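Local coordinates for protein lysin (Bacillus phage PBC5, PDB 6ILU) that probably binds the bacterial cell wall through its SH3b domains, as the cell-wall-binding part of a bacteriophage endolysin, at residues A[50-61]-A[69-79]. Residues are numbered along the deposited sequence; the frame is centred on the assembly and turned at random.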
# COMPACT_ATOMS: atom_id res chain seq x y z
N ALA A 50 -1.13 -2.97 4.27
CA ALA A 50 -2.39 -2.48 3.71
C ALA A 50 -2.51 -1.01 3.96
O ALA A 50 -1.87 -0.46 4.87
CB ALA A 50 -3.61 -3.20 4.32
N GLY A 51 -3.38 -0.38 3.18
CA GLY A 51 -3.65 1.04 3.31
C GLY A 51 -5.15 1.23 3.47
O GLY A 51 -5.98 0.45 2.92
N TYR A 52 -5.52 2.23 4.30
CA TYR A 52 -6.88 2.71 4.42
C TYR A 52 -6.85 4.07 3.78
O TYR A 52 -6.14 4.98 4.27
CB TYR A 52 -7.32 2.84 5.88
CG TYR A 52 -8.63 3.52 5.97
CD1 TYR A 52 -9.78 2.95 5.42
CD2 TYR A 52 -8.74 4.79 6.55
CE1 TYR A 52 -11.01 3.60 5.45
CE2 TYR A 52 -9.98 5.45 6.61
CZ TYR A 52 -11.11 4.83 6.09
OH TYR A 52 -12.34 5.45 6.15
N TRP A 53 -7.58 4.24 2.68
CA TRP A 53 -7.50 5.46 1.87
C TRP A 53 -8.68 6.36 2.22
O TRP A 53 -9.63 6.52 1.46
CB TRP A 53 -7.43 5.05 0.37
CG TRP A 53 -6.21 4.21 0.21
CD1 TRP A 53 -6.14 2.82 0.07
CD2 TRP A 53 -4.85 4.67 0.18
NE1 TRP A 53 -4.83 2.42 0.01
CE2 TRP A 53 -4.02 3.54 0.07
CE3 TRP A 53 -4.25 5.95 0.30
CZ2 TRP A 53 -2.63 3.64 0.04
CZ3 TRP A 53 -2.88 6.05 0.24
CH2 TRP A 53 -2.07 4.90 0.11
N GLY A 54 -8.59 6.98 3.40
CA GLY A 54 -9.67 7.83 3.88
C GLY A 54 -9.59 9.25 3.38
O GLY A 54 -10.53 10.02 3.53
N GLY A 55 -8.46 9.61 2.79
CA GLY A 55 -8.32 10.91 2.20
C GLY A 55 -7.54 11.77 3.16
O GLY A 55 -7.97 12.01 4.31
N GLY A 56 -6.39 12.22 2.70
CA GLY A 56 -5.64 13.22 3.44
C GLY A 56 -5.21 12.70 4.79
O GLY A 56 -4.68 11.60 4.87
N ASP A 57 -5.47 13.50 5.83
CA ASP A 57 -5.03 13.19 7.18
C ASP A 57 -5.63 11.92 7.71
O ASP A 57 -5.14 11.38 8.70
CB ASP A 57 -5.37 14.34 8.13
CG ASP A 57 -4.20 15.27 8.36
OD1 ASP A 57 -3.25 15.25 7.56
OD2 ASP A 57 -4.24 16.06 9.33
N LYS A 58 -6.71 11.44 7.08
CA LYS A 58 -7.39 10.25 7.59
C LYS A 58 -6.80 8.96 7.03
O LYS A 58 -7.21 7.87 7.45
CB LYS A 58 -8.89 10.27 7.28
CG LYS A 58 -9.63 11.44 7.93
CD LYS A 58 -11.11 11.43 7.64
CE LYS A 58 -11.77 12.77 7.96
NZ LYS A 58 -11.60 13.21 9.39
N ASP A 59 -5.84 9.07 6.11
CA ASP A 59 -5.16 7.88 5.59
C ASP A 59 -4.43 7.14 6.71
O ASP A 59 -3.74 7.78 7.55
CB ASP A 59 -4.12 8.22 4.50
CG ASP A 59 -4.74 8.65 3.19
OD1 ASP A 59 -5.93 8.42 2.95
OD2 ASP A 59 -4.02 9.26 2.36
N MET A 60 -4.57 5.80 6.69
CA MET A 60 -3.84 4.93 7.62
C MET A 60 -3.11 3.79 6.92
O MET A 60 -3.50 3.36 5.79
CB MET A 60 -4.80 4.35 8.68
CG MET A 60 -5.46 5.48 9.47
SD MET A 60 -6.38 4.90 10.88
CE MET A 60 -5.08 4.89 12.15
N ILE A 61 -2.06 3.28 7.57
CA ILE A 61 -1.31 2.14 7.04
C ILE A 61 -1.31 1.05 8.10
O ILE A 61 -1.32 1.34 9.28
CB ILE A 61 0.15 2.49 6.68
CG1 ILE A 61 0.79 3.36 7.78
CG2 ILE A 61 0.24 3.21 5.31
CD1 ILE A 61 2.33 3.50 7.60
N TRP A 69 -3.01 -0.57 12.87
CA TRP A 69 -3.16 0.61 12.00
C TRP A 69 -2.53 1.86 12.60
O TRP A 69 -2.58 2.07 13.82
CB TRP A 69 -4.66 0.92 11.75
CG TRP A 69 -5.34 -0.10 10.89
CD1 TRP A 69 -6.09 -1.13 11.33
CD2 TRP A 69 -5.32 -0.17 9.47
NE1 TRP A 69 -6.58 -1.87 10.25
CE2 TRP A 69 -6.10 -1.27 9.09
CE3 TRP A 69 -4.74 0.63 8.47
CZ2 TRP A 69 -6.32 -1.62 7.74
CZ3 TRP A 69 -4.93 0.30 7.14
CH2 TRP A 69 -5.70 -0.83 6.78
N ALA A 70 -1.96 2.69 11.72
CA ALA A 70 -1.33 3.93 12.18
C ALA A 70 -1.55 5.01 11.13
O ALA A 70 -1.70 4.71 9.94
CB ALA A 70 0.17 3.73 12.41
N TYR A 71 -1.55 6.27 11.54
CA TYR A 71 -1.75 7.32 10.53
C TYR A 71 -0.53 7.52 9.64
O TYR A 71 0.60 7.64 10.14
CB TYR A 71 -2.11 8.65 11.21
CG TYR A 71 -3.47 8.67 11.83
CD1 TYR A 71 -4.61 8.74 11.03
CD2 TYR A 71 -3.65 8.64 13.21
CE1 TYR A 71 -5.89 8.77 11.59
CE2 TYR A 71 -4.92 8.67 13.76
CZ TYR A 71 -6.04 8.75 12.95
OH TYR A 71 -7.29 8.83 13.52
N ASN A 72 -0.76 7.59 8.31
CA ASN A 72 0.34 7.85 7.37
C ASN A 72 1.15 9.06 7.75
O ASN A 72 2.35 9.09 7.51
CB ASN A 72 -0.17 8.08 5.93
CG ASN A 72 -0.86 6.86 5.36
OD1 ASN A 72 -1.48 6.07 6.09
ND2 ASN A 72 -0.75 6.68 4.04
N LYS A 73 0.49 10.09 8.30
CA LYS A 73 1.14 11.37 8.54
C LYS A 73 2.28 11.26 9.58
O LYS A 73 3.12 12.17 9.66
CB LYS A 73 0.11 12.43 8.99
CG LYS A 73 -0.53 12.13 10.31
CD LYS A 73 -1.67 13.09 10.61
CE LYS A 73 -2.38 12.66 11.89
NZ LYS A 73 -3.36 13.68 12.38
N HIS A 74 2.33 10.15 10.32
CA HIS A 74 3.37 9.98 11.33
C HIS A 74 4.59 9.29 10.75
O HIS A 74 5.52 9.01 11.50
CB HIS A 74 2.83 9.17 12.54
CG HIS A 74 1.72 9.86 13.28
ND1 HIS A 74 1.68 11.23 13.45
CD2 HIS A 74 0.61 9.37 13.87
CE1 HIS A 74 0.59 11.55 14.14
NE2 HIS A 74 -0.08 10.44 14.40
N PHE A 75 4.58 8.99 9.44
CA PHE A 75 5.70 8.25 8.81
C PHE A 75 6.19 8.87 7.52
O PHE A 75 5.44 9.61 6.89
CB PHE A 75 5.28 6.79 8.48
CG PHE A 75 4.83 6.00 9.68
CD1 PHE A 75 5.73 5.21 10.37
CD2 PHE A 75 3.53 6.12 10.15
CE1 PHE A 75 5.33 4.50 11.51
CE2 PHE A 75 3.13 5.47 11.30
CZ PHE A 75 4.03 4.62 11.97
N THR A 76 7.44 8.59 7.13
CA THR A 76 7.82 8.74 5.73
C THR A 76 7.70 7.33 5.13
O THR A 76 8.15 6.34 5.74
CB THR A 76 9.24 9.32 5.55
OG1 THR A 76 10.16 8.54 6.30
CG2 THR A 76 9.30 10.72 6.09
N ILE A 77 7.01 7.22 3.99
CA ILE A 77 6.66 5.88 3.46
C ILE A 77 7.27 5.74 2.08
O ILE A 77 7.11 6.64 1.23
CB ILE A 77 5.14 5.67 3.36
CG1 ILE A 77 4.50 5.90 4.75
CG2 ILE A 77 4.80 4.28 2.78
CD1 ILE A 77 2.99 6.08 4.70
N ASP A 78 8.05 4.67 1.91
CA ASP A 78 8.61 4.33 0.61
C ASP A 78 7.69 3.27 0.04
O ASP A 78 7.76 2.08 0.42
CB ASP A 78 10.06 3.81 0.74
CG ASP A 78 11.05 4.87 1.21
OD1 ASP A 78 10.94 6.07 0.81
OD2 ASP A 78 11.98 4.48 1.97
N TRP A 79 6.77 3.69 -0.83
CA TRP A 79 5.78 2.75 -1.39
C TRP A 79 6.46 1.82 -2.37
O TRP A 79 7.43 2.20 -3.08
CB TRP A 79 4.66 3.51 -2.08
CG TRP A 79 3.90 4.38 -1.15
CD1 TRP A 79 4.03 5.75 -1.02
CD2 TRP A 79 2.89 3.99 -0.22
NE1 TRP A 79 3.18 6.22 -0.06
CE2 TRP A 79 2.45 5.16 0.45
CE3 TRP A 79 2.33 2.76 0.15
CZ2 TRP A 79 1.49 5.14 1.44
CZ3 TRP A 79 1.34 2.74 1.13
CH2 TRP A 79 0.94 3.92 1.77
O HOH W 1 -2.60 10.19 7.90
O HOH W 2 -5.66 12.46 11.47
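A bend at chi3 (88°) of M60 turns its methyl back over Y71, whose chi1 of -71° brings the ring round to M60 although its CB points away overall. CE thereby sits over the centre of one ring face, 3.8 Å from the Y71 centroid, while SD stands obliquely above the same ring, off its centre, in a Met-aromatic contact. I61 directs its branches differently: CD1 lies over a face of F75 and meets I77 CD1 tip to tip, and CG2 reaches W79 CH2 at 3.7 Å. W53 and W79 approach from opposite directions, W53 CH2 lying 3.6 Å from W79 CH2, with the two six-membered rings inclined at 43°. W69 presents the edge of its indole to M60 C and I61 N, which lie in the ring plane; its CZ3 is 3.5 Å from Y52 N. The backbones pair antiparallel: I61 and A70 form a hydrogen-bonded pair, I61 N to A70 O (2.8 Å) and A70 N to I61 O (2.9 Å). Where the ladder ends, N72 N donates to D59 O from above the carbonyl plane. Water 1 gives hydrogens to D59 O and D57 O and accepts one from K73 N; water 2 links D57 O to K73 NZ, beside a long D57–K73 salt bridge (OD2 to NZ 4.0 Å). The contact pairs strands 60-62 and 69-71 of a hairpin and packs I61 against strand 75-84 in a domain consistent with the SH3b fold. Strand 13-17 adds A15 beside I61, F75 and I77, Y28 of strand 25-29 touches M60, and strand 46-52 pairs with the edge of 60-62 away from 69-71.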